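Local coordinates for protein nicotinamide riboside transporter PnuC (Neisseria mucosa ATCC 25996, PDB 4QTN) that probably carries the vitamin B3 nicotinamide riboside across the bacterial inner membrane, working as a homotrimer, at residues V121-L126 / T229-R234. Residues are numbered along the deposited sequence; the frame is centred on the assembly and turned at random.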
loop_
_atom_site.group_PDB
_atom_site.type_symbol
_atom_site.label_atom_id
_atom_site.label_comp_id
_atom_site.label_asym_id
_atom_site.label_seq_id
_atom_site.Cartn_x
_atom_site.Cartn_y
_atom_site.Cartn_z
ATOM N N VAL C 121 -12.632 4.945 24.577
ATOM C CA VAL C 121 -13.600 5.992 24.177
ATOM C C VAL C 121 -14.795 5.398 23.424
ATOM O O VAL C 121 -14.677 4.336 22.794
ATOM C CB VAL C 121 -12.918 7.077 23.293
ATOM C CG1 VAL C 121 -12.859 6.638 21.836
ATOM C CG2 VAL C 121 -13.617 8.418 23.430
ATOM N N LYS C 122 -15.945 6.068 23.515
ATOM C CA LYS C 122 -17.157 5.592 22.863
ATOM C C LYS C 122 -17.222 6.135 21.449
ATOM O O LYS C 122 -17.311 7.318 21.248
ATOM C CB LYS C 122 -18.401 5.980 23.675
ATOM C CG LYS C 122 -18.636 5.100 24.911
ATOM C CD LYS C 122 -19.945 5.437 25.637
ATOM C CE LYS C 122 -19.804 6.662 26.543
ATOM N NZ LYS C 122 -21.121 7.222 26.980
ATOM N N ALA C 123 -17.114 5.249 20.473
ATOM C CA ALA C 123 -16.962 5.662 19.082
ATOM C C ALA C 123 -18.317 5.794 18.407
ATOM O O ALA C 123 -19.201 4.986 18.647
ATOM C CB ALA C 123 -16.086 4.668 18.334
ATOM N N LYS C 124 -18.475 6.830 17.581
ATOM C CA LYS C 124 -19.741 7.091 16.876
ATOM C C LYS C 124 -19.543 6.994 15.366
ATOM O O LYS C 124 -18.424 7.124 14.875
ATOM C CB LYS C 124 -20.312 8.479 17.246
ATOM C CG LYS C 124 -20.588 8.668 18.725
ATOM C CD LYS C 124 -21.369 9.944 19.015
ATOM C CE LYS C 124 -20.533 11.199 18.769
ATOM N NZ LYS C 124 -21.167 12.413 19.359
ATOM N N ALA C 125 -20.644 6.782 14.638
ATOM C CA ALA C 125 -20.605 6.649 13.181
ATOM C C ALA C 125 -21.520 7.659 12.509
ATOM O O ALA C 125 -22.731 7.611 12.692
ATOM C CB ALA C 125 -20.997 5.239 12.769
ATOM N N LEU C 126 -20.926 8.565 11.720
ATOM C CA LEU C 126 -21.673 9.459 10.816
ATOM C C LEU C 126 -22.475 8.673 9.796
ATOM O O LEU C 126 -22.070 7.567 9.403
ATOM C CB LEU C 126 -20.717 10.375 10.058
ATOM C CG LEU C 126 -19.849 11.368 10.818
ATOM C CD1 LEU C 126 -18.977 12.075 9.813
ATOM C CD2 LEU C 126 -20.659 12.375 11.630
ATOM N N THR C 229 -14.129 0.585 13.891
ATOM C CA THR C 229 -15.367 -0.095 13.550
ATOM C C THR C 229 -15.830 -1.036 14.668
ATOM O O THR C 229 -16.968 -0.933 15.137
ATOM C CB THR C 229 -15.299 -0.822 12.211
ATOM O OG1 THR C 229 -15.192 0.145 11.179
ATOM C CG2 THR C 229 -16.564 -1.605 11.979
ATOM N N LYS C 230 -14.946 -1.935 15.104
ATOM C CA LYS C 230 -15.263 -2.839 16.220
ATOM C C LYS C 230 -15.784 -2.035 17.427
ATOM O O LYS C 230 -16.679 -2.483 18.151
ATOM C CB LYS C 230 -14.043 -3.710 16.601
ATOM C CG LYS C 230 -13.737 -4.828 15.590
ATOM C CD LYS C 230 -12.222 -5.106 15.444
ATOM C CE LYS C 230 -11.726 -6.240 16.348
ATOM N NZ LYS C 230 -11.501 -7.528 15.619
ATOM N N LEU C 231 -15.264 -0.826 17.574
ATOM C CA LEU C 231 -15.546 0.033 18.703
ATOM C C LEU C 231 -16.939 0.638 18.562
ATOM O O LEU C 231 -17.720 0.668 19.513
ATOM C CB LEU C 231 -14.513 1.148 18.710
ATOM C CG LEU C 231 -13.700 1.655 19.896
ATOM C CD1 LEU C 231 -13.359 0.588 20.919
ATOM C CD2 LEU C 231 -12.438 2.264 19.310
ATOM N N VAL C 232 -17.241 1.140 17.371
ATOM C CA VAL C 232 -18.555 1.719 17.092
ATOM C C VAL C 232 -19.678 0.715 17.353
ATOM O O VAL C 232 -20.740 1.095 17.799
ATOM C CB VAL C 232 -18.650 2.274 15.638
ATOM C CG1 VAL C 232 -20.076 2.213 15.118
ATOM C CG2 VAL C 232 -18.122 3.700 15.575
ATOM N N LYS C 233 -19.434 -0.565 17.075
ATOM C CA LYS C 233 -20.409 -1.590 17.396
ATOM C C LYS C 233 -20.541 -1.809 18.885
ATOM O O LYS C 233 -21.635 -1.946 19.380
ATOM C CB LYS C 233 -20.090 -2.907 16.701
ATOM C CG LYS C 233 -20.875 -3.141 15.420
ATOM C CD LYS C 233 -20.362 -4.365 14.656
ATOM C CE LYS C 233 -20.248 -4.095 13.153
ATOM N NZ LYS C 233 -18.857 -4.321 12.642
ATOM N N ARG C 234 -19.429 -1.829 19.611
ATOM C CA ARG C 234 -19.494 -2.090 21.053
ATOM C C ARG C 234 -20.460 -1.120 21.737
ATOM O O ARG C 234 -20.891 -1.361 22.865
ATOM C CB ARG C 234 -18.093 -2.046 21.720
ATOM C CG ARG C 234 -17.142 -3.197 21.337
ATOM C CD ARG C 234 -16.143 -3.516 22.456
ATOM N NE ARG C 234 -16.797 -4.273 23.533
ATOM C CZ ARG C 234 -17.146 -3.759 24.712
ATOM N NH1 ARG C 234 -16.849 -2.492 24.998
ATOM N NH2 ARG C 234 -17.781 -4.517 25.614
#
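The extended but irregular backbone of 121-126 runs across the C-terminal end of helix 208-234, coming closest where the CA atoms of A123 and V232 lie 4.7 Å apart. In this helical membrane transporter the loop between helices 85-107 and 128-147 packs on the last long helix, on what is probably the cytoplasmic side, and the side chains that meet there are apolar. A123 and A125, two residues apart on the extended chain, both point their methyls at the helix. The methyl of A123 sits between two neighbouring helix residues, with its CB 3.9 Å from L231 CB and 3.6 Å from V232 CG2; W228, one turn earlier, also touches it. V232 divides its two branches along the loop. Its CG1, anti to the backbone N (chi1 151°), reaches A125 CB at 3.9 Å, whereas CG2 faces A123 and the adjoining loop carbonyls. Some of the loop's backbone polar groups are bound outside this contact: K124 has backbone hydrogen bonds with R177 and R179, and L126 O accepts a hydrogen bond from NE2 of H17 of a neighbouring subunit. Two successive carbonyls meet the same valine methyl, A123 O and K124 O each lying 3.5 Å from V232 CG2.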